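PDB 2YOC: pullulanase from Klebsiella oxytoca, which hydrolyses the alpha-1,6-glucosidic linkages of pullulan and related branched alpha-glucans and is a substrate of the type 2 secretion system. Local coordinates for residues B[719-725]-B[814-820]; B[767-771]-B[797-801]. All blocks are in the same frame, centred on the assembly; numbering follows the deposited sequence.

Contact 1. Residues B[719-725]-B[814-820]; sequences TFSDRLR and VVNYVSK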
# COMPACT_ATOMS: atom_id res chain seq x y z
N THR B 719 0.18 17.09 -22.50
CA THR B 719 0.85 15.84 -22.89
C THR B 719 -0.20 14.79 -23.19
O THR B 719 -1.29 14.84 -22.61
CB THR B 719 1.78 15.33 -21.81
OG1 THR B 719 1.11 15.41 -20.55
CG2 THR B 719 3.08 16.05 -21.78
N PHE B 720 0.13 13.83 -24.07
CA PHE B 720 -0.76 12.72 -24.36
C PHE B 720 -0.74 11.81 -23.15
O PHE B 720 0.33 11.59 -22.55
CB PHE B 720 -0.30 11.92 -25.61
CG PHE B 720 -0.66 12.51 -26.94
CD1 PHE B 720 -1.88 12.23 -27.54
CD2 PHE B 720 0.23 13.35 -27.61
CE1 PHE B 720 -2.21 12.79 -28.79
CE2 PHE B 720 -0.10 13.91 -28.85
CZ PHE B 720 -1.31 13.62 -29.44
N SER B 721 -1.93 11.34 -22.75
CA SER B 721 -2.05 10.41 -21.63
C SER B 721 -2.25 9.00 -22.15
O SER B 721 -3.22 8.71 -22.88
CB SER B 721 -3.14 10.81 -20.66
OG SER B 721 -3.18 9.89 -19.58
N ASP B 722 -1.30 8.14 -21.80
CA ASP B 722 -1.22 6.73 -22.14
C ASP B 722 -1.98 5.88 -21.12
O ASP B 722 -2.22 4.70 -21.37
CB ASP B 722 0.26 6.31 -22.24
CG ASP B 722 1.21 6.72 -21.12
OD1 ASP B 722 0.86 7.66 -20.36
OD2 ASP B 722 2.32 6.17 -21.05
N ARG B 723 -2.37 6.49 -19.98
CA ARG B 723 -3.07 5.81 -18.90
C ARG B 723 -4.43 5.31 -19.31
O ARG B 723 -4.69 4.11 -19.18
CB ARG B 723 -3.19 6.71 -17.67
CG ARG B 723 -1.94 6.76 -16.83
CD ARG B 723 -1.04 7.83 -17.35
NE ARG B 723 -0.02 8.20 -16.39
CZ ARG B 723 1.27 8.19 -16.67
NH1 ARG B 723 1.70 7.79 -17.85
NH2 ARG B 723 2.15 8.59 -15.76
N LEU B 724 -5.33 6.20 -19.77
CA LEU B 724 -6.68 5.77 -20.18
C LEU B 724 -6.55 4.93 -21.45
O LEU B 724 -7.18 3.88 -21.55
CB LEU B 724 -7.60 6.98 -20.38
CG LEU B 724 -9.00 6.73 -20.91
CD1 LEU B 724 -10.01 7.62 -20.22
CD2 LEU B 724 -9.07 6.97 -22.41
N ARG B 725 -5.66 5.37 -22.38
CA ARG B 725 -5.39 4.75 -23.66
C ARG B 725 -5.20 3.28 -23.54
O ARG B 725 -5.95 2.52 -24.15
CB ARG B 725 -4.17 5.38 -24.31
CG ARG B 725 -3.86 4.79 -25.66
CD ARG B 725 -2.43 5.07 -26.02
NE ARG B 725 -1.49 4.24 -25.25
CZ ARG B 725 -0.21 4.52 -25.10
NH1 ARG B 725 0.30 5.64 -25.60
NH2 ARG B 725 0.58 3.70 -24.41
N VAL B 814 -3.91 17.41 -20.24
CA VAL B 814 -4.06 15.99 -20.64
C VAL B 814 -4.77 15.79 -21.99
O VAL B 814 -5.87 16.30 -22.18
CB VAL B 814 -4.81 15.19 -19.54
CG1 VAL B 814 -5.07 13.76 -19.98
CG2 VAL B 814 -4.06 15.19 -18.23
N VAL B 815 -4.21 14.95 -22.85
CA VAL B 815 -4.87 14.59 -24.10
C VAL B 815 -5.18 13.08 -24.08
O VAL B 815 -4.26 12.24 -24.12
CB VAL B 815 -4.07 15.02 -25.35
CG1 VAL B 815 -4.75 14.54 -26.62
CG2 VAL B 815 -3.88 16.54 -25.40
N ASN B 816 -6.47 12.73 -23.97
CA ASN B 816 -6.93 11.34 -23.97
C ASN B 816 -7.21 10.88 -25.40
O ASN B 816 -7.65 11.66 -26.26
CB ASN B 816 -8.16 11.17 -23.08
CG ASN B 816 -7.82 11.05 -21.62
OD1 ASN B 816 -6.85 10.37 -21.22
ND2 ASN B 816 -8.63 11.69 -20.78
N TYR B 817 -6.92 9.61 -25.66
CA TYR B 817 -7.10 9.02 -26.98
C TYR B 817 -7.13 7.51 -26.92
O TYR B 817 -6.64 6.92 -25.95
CB TYR B 817 -6.02 9.52 -27.96
CG TYR B 817 -4.62 9.00 -27.73
CD1 TYR B 817 -3.93 9.28 -26.54
CD2 TYR B 817 -3.93 8.34 -28.73
CE1 TYR B 817 -2.63 8.83 -26.34
CE2 TYR B 817 -2.62 7.90 -28.55
CZ TYR B 817 -1.96 8.16 -27.36
OH TYR B 817 -0.66 7.71 -27.20
N VAL B 818 -7.75 6.90 -27.94
CA VAL B 818 -7.83 5.44 -28.04
C VAL B 818 -7.38 4.97 -29.43
O VAL B 818 -7.41 3.77 -29.72
CB VAL B 818 -9.16 4.81 -27.54
CG1 VAL B 818 -9.18 4.73 -26.02
CG2 VAL B 818 -10.39 5.55 -28.06
N SER B 819 -6.98 5.92 -30.28
CA SER B 819 -6.47 5.69 -31.62
C SER B 819 -5.65 6.89 -32.04
O SER B 819 -5.95 7.99 -31.60
CB SER B 819 -7.58 5.40 -32.62
OG SER B 819 -7.19 4.36 -33.52
N LYS B 820 -4.60 6.66 -32.85
CA LYS B 820 -3.63 7.63 -33.34
C LYS B 820 -2.99 6.99 -34.56
O LYS B 820 -3.18 5.79 -34.75
CB LYS B 820 -2.58 7.88 -32.25
CG LYS B 820 -1.80 9.18 -32.38
CD LYS B 820 -0.66 9.21 -31.39
CE LYS B 820 -0.11 10.58 -31.21
NZ LYS B 820 1.02 10.56 -30.23
O HOH W 1 -5.70 9.46 -19.11

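Contact 2. Residues B[767-771]-B[797-801]; sequences HLADL and EIDYN. With SO4 (sulfate ion), chain R.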
# COMPACT_ATOMS: atom_id res chain seq x y z
N HIS B 767 -8.41 -2.59 -11.90
CA HIS B 767 -7.36 -1.59 -11.98
C HIS B 767 -7.43 -0.80 -13.28
O HIS B 767 -7.06 0.37 -13.30
CB HIS B 767 -5.97 -2.22 -11.80
CG HIS B 767 -4.88 -1.20 -11.69
ND1 HIS B 767 -3.93 -1.05 -12.68
CD2 HIS B 767 -4.66 -0.27 -10.73
CE1 HIS B 767 -3.13 -0.08 -12.28
NE2 HIS B 767 -3.51 0.42 -11.11
N LEU B 768 -7.92 -1.42 -14.34
CA LEU B 768 -8.10 -0.73 -15.62
C LEU B 768 -9.28 0.26 -15.51
O LEU B 768 -9.23 1.34 -16.09
CB LEU B 768 -8.33 -1.73 -16.76
CG LEU B 768 -7.22 -2.79 -16.99
CD1 LEU B 768 -7.78 -4.03 -17.64
CD2 LEU B 768 -6.07 -2.24 -17.80
N ALA B 769 -10.31 -0.09 -14.71
CA ALA B 769 -11.47 0.76 -14.43
C ALA B 769 -10.98 1.99 -13.67
O ALA B 769 -11.33 3.12 -14.03
CB ALA B 769 -12.49 0.01 -13.59
N ASP B 770 -10.12 1.76 -12.67
CA ASP B 770 -9.50 2.80 -11.86
C ASP B 770 -8.74 3.79 -12.75
O ASP B 770 -8.94 5.00 -12.61
CB ASP B 770 -8.55 2.19 -10.83
CG ASP B 770 -9.17 1.62 -9.55
OD1 ASP B 770 -10.42 1.67 -9.42
OD2 ASP B 770 -8.41 1.17 -8.68
N LEU B 771 -7.92 3.28 -13.70
CA LEU B 771 -7.15 4.13 -14.62
C LEU B 771 -8.06 4.87 -15.59
O LEU B 771 -7.86 6.07 -15.79
CB LEU B 771 -6.04 3.36 -15.36
CG LEU B 771 -4.77 2.95 -14.56
CD1 LEU B 771 -3.94 1.95 -15.33
CD2 LEU B 771 -3.89 4.14 -14.20
N GLU B 797 -1.40 8.56 -6.63
CA GLU B 797 -1.23 7.35 -5.82
C GLU B 797 -1.68 6.10 -6.59
O GLU B 797 -1.43 5.01 -6.10
CB GLU B 797 -2.01 7.47 -4.49
CG GLU B 797 -1.27 8.10 -3.34
CD GLU B 797 -2.14 8.72 -2.27
OE1 GLU B 797 -3.30 8.28 -2.10
OE2 GLU B 797 -1.65 9.64 -1.58
N ILE B 798 -2.42 6.24 -7.73
CA ILE B 798 -2.89 5.09 -8.55
C ILE B 798 -1.78 4.77 -9.47
O ILE B 798 -1.37 5.64 -10.23
CB ILE B 798 -4.19 5.40 -9.35
CG1 ILE B 798 -5.37 5.67 -8.44
CG2 ILE B 798 -4.50 4.34 -10.43
CD1 ILE B 798 -5.90 4.49 -7.60
N ASP B 799 -1.25 3.57 -9.41
CA ASP B 799 -0.11 3.15 -10.25
C ASP B 799 -0.44 2.99 -11.74
O ASP B 799 -1.56 2.63 -12.10
CB ASP B 799 0.50 1.86 -9.67
CG ASP B 799 1.52 1.18 -10.54
OD1 ASP B 799 1.11 0.40 -11.44
OD2 ASP B 799 2.72 1.44 -10.33
N TYR B 800 0.55 3.25 -12.59
CA TYR B 800 0.52 2.99 -14.03
C TYR B 800 1.89 2.50 -14.45
O TYR B 800 2.75 3.29 -14.86
CB TYR B 800 0.07 4.20 -14.84
CG TYR B 800 0.18 3.95 -16.34
CD1 TYR B 800 -0.69 3.08 -16.99
CD2 TYR B 800 1.14 4.61 -17.10
CE1 TYR B 800 -0.59 2.85 -18.37
CE2 TYR B 800 1.26 4.37 -18.47
CZ TYR B 800 0.39 3.51 -19.10
OH TYR B 800 0.49 3.32 -20.46
N ASN B 801 2.11 1.19 -14.32
CA ASN B 801 3.38 0.53 -14.67
C ASN B 801 4.59 1.13 -13.93
O ASN B 801 5.64 1.37 -14.54
CB ASN B 801 3.63 0.53 -16.19
CG ASN B 801 2.49 0.06 -17.08
OD1 ASN B 801 1.60 -0.69 -16.66
ND2 ASN B 801 2.56 0.43 -18.36
S SO4 R . -3.38 1.20 -6.64
O1 SO4 R . -2.58 0.92 -7.86
O2 SO4 R . -3.04 2.50 -6.10
O3 SO4 R . -3.08 0.22 -5.61
O4 SO4 R . -4.84 1.16 -6.98

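Contact 1. Residues B[719-725]-B[814-820]
Thr719-Phe720 and Val814-Val815 run as parallel neighbours in the (beta/alpha)8 barrel, joined where Val815 N donates to Thr719 O (2.9 Å) and Ser721 N to Val815 O (2.8 Å), the second bond almost straight at 177°. The Tyr817 ring lies between two partners. One ring face receives the edge of Phe720 in a T-shaped stack, the centroids 5.1 Å apart and the planes at 68°. Over the opposite face passes the aliphatic part of Arg725, its CG 4.3 Å from the centroid in a CH-pi contact. The Arg725 chain runs alongside the tyrosine and bends at chi3 (74°), which carries NH1 back to Tyr817 OH at 2.8 Å; the hydroxyl lies in the guanidinium plane, and that plane stands nearly perpendicular to the phenol ring. Phe720 in turn has Lys820 over one face: the lysine arrives extended from the opposite direction, and NZ sits 3.8 Å from the ring centroid in a cation-pi interaction. Val815 CG1 packs against Phe720 CE1, and Phe862 makes a further edge-to-face pair with the phenylalanine. Nearer the start of helix 722-729, a water joins Ser721 OG to Asn816 OD1 and accepts a weak bond from Leu724 N; Asn816 ND2 is held by Gly775 O. A salt bridge to Glu694 and the Phe720 face together fix the lysine end, probably near the active-site end of the barrel, as in related glycoside hydrolases. Partners over both faces probably hinder turning of the Tyr817 ring, while Arg725 NH1 anchors its hydroxyl.

Contact 2. Residues B[767-771]-B[797-801]
The His767 imidazole turns an edge to the strand 799-800, with Asp799 O near the ring plane and 3.1 Å from NE2. Ile798 CG2 and a sulfate oxygen, O1, approach the same ring obliquely. Tyr800 likewise offers an edge: Leu771 CD1 reaches its CD1 at 3.8 Å close to the ring plane, the two side chains crossing at about a right angle. Asn801 ND2 is set over one face of the phenol, toward the rim, and the hydroxyl at the far end bonds to Asp726. Helix 762-776 thus packs on a short two-stranded antiparallel hairpin, 799-800 with 803-804, a feature separate from the barrel sheet. Leu771 bridges the two surfaces, its CD2 lying 3.8 Å from Ile798 CG2 as the leucine and isoleucine side chains pass antiparallel to one another; the same methyl also approaches Asp799 O (3.5 Å). His767 has CG trans to its own amide nitrogen (chi1 -172°), a setting that swings the imidazole off the helix to the carbonyl. Asp799 N gives a weak bond to sulfate O1 (3.3 Å, 162° at the hydrogen), and Ile798 CD1 rests 3.5 Å from O4. The anion probably comes from the crystallisation liquor. Asp770, on the sulfate side of the helix, is engaged elsewhere, its carboxylate meeting the Arg773 side chain and Lys788 N.

Overall arrangement
Contact 2 is nested along the chain within the loop that contact 1 closes: 719-725 comes first, then 767-771, 797-801 and finally 814-820. Contact 1 joins neighbouring strands 718-720 and 814-816, the sixth and seventh of the parallel barrel, while contact 2 belongs to the long excursion between them. Their centres are 14 Å apart, yet they touch through helix 722-729. Asp722 O and Tyr800 OH are 3.2 Å apart, a probable hydrogen bond, and the tyrosine ring also packs on Arg723. The hairpin and helix 762-776 therefore lie against the helix that follows the sixth strand of the (beta/alpha)8 barrel, the catalytic fold of this alpha-amylase-like glycoside hydrolase family.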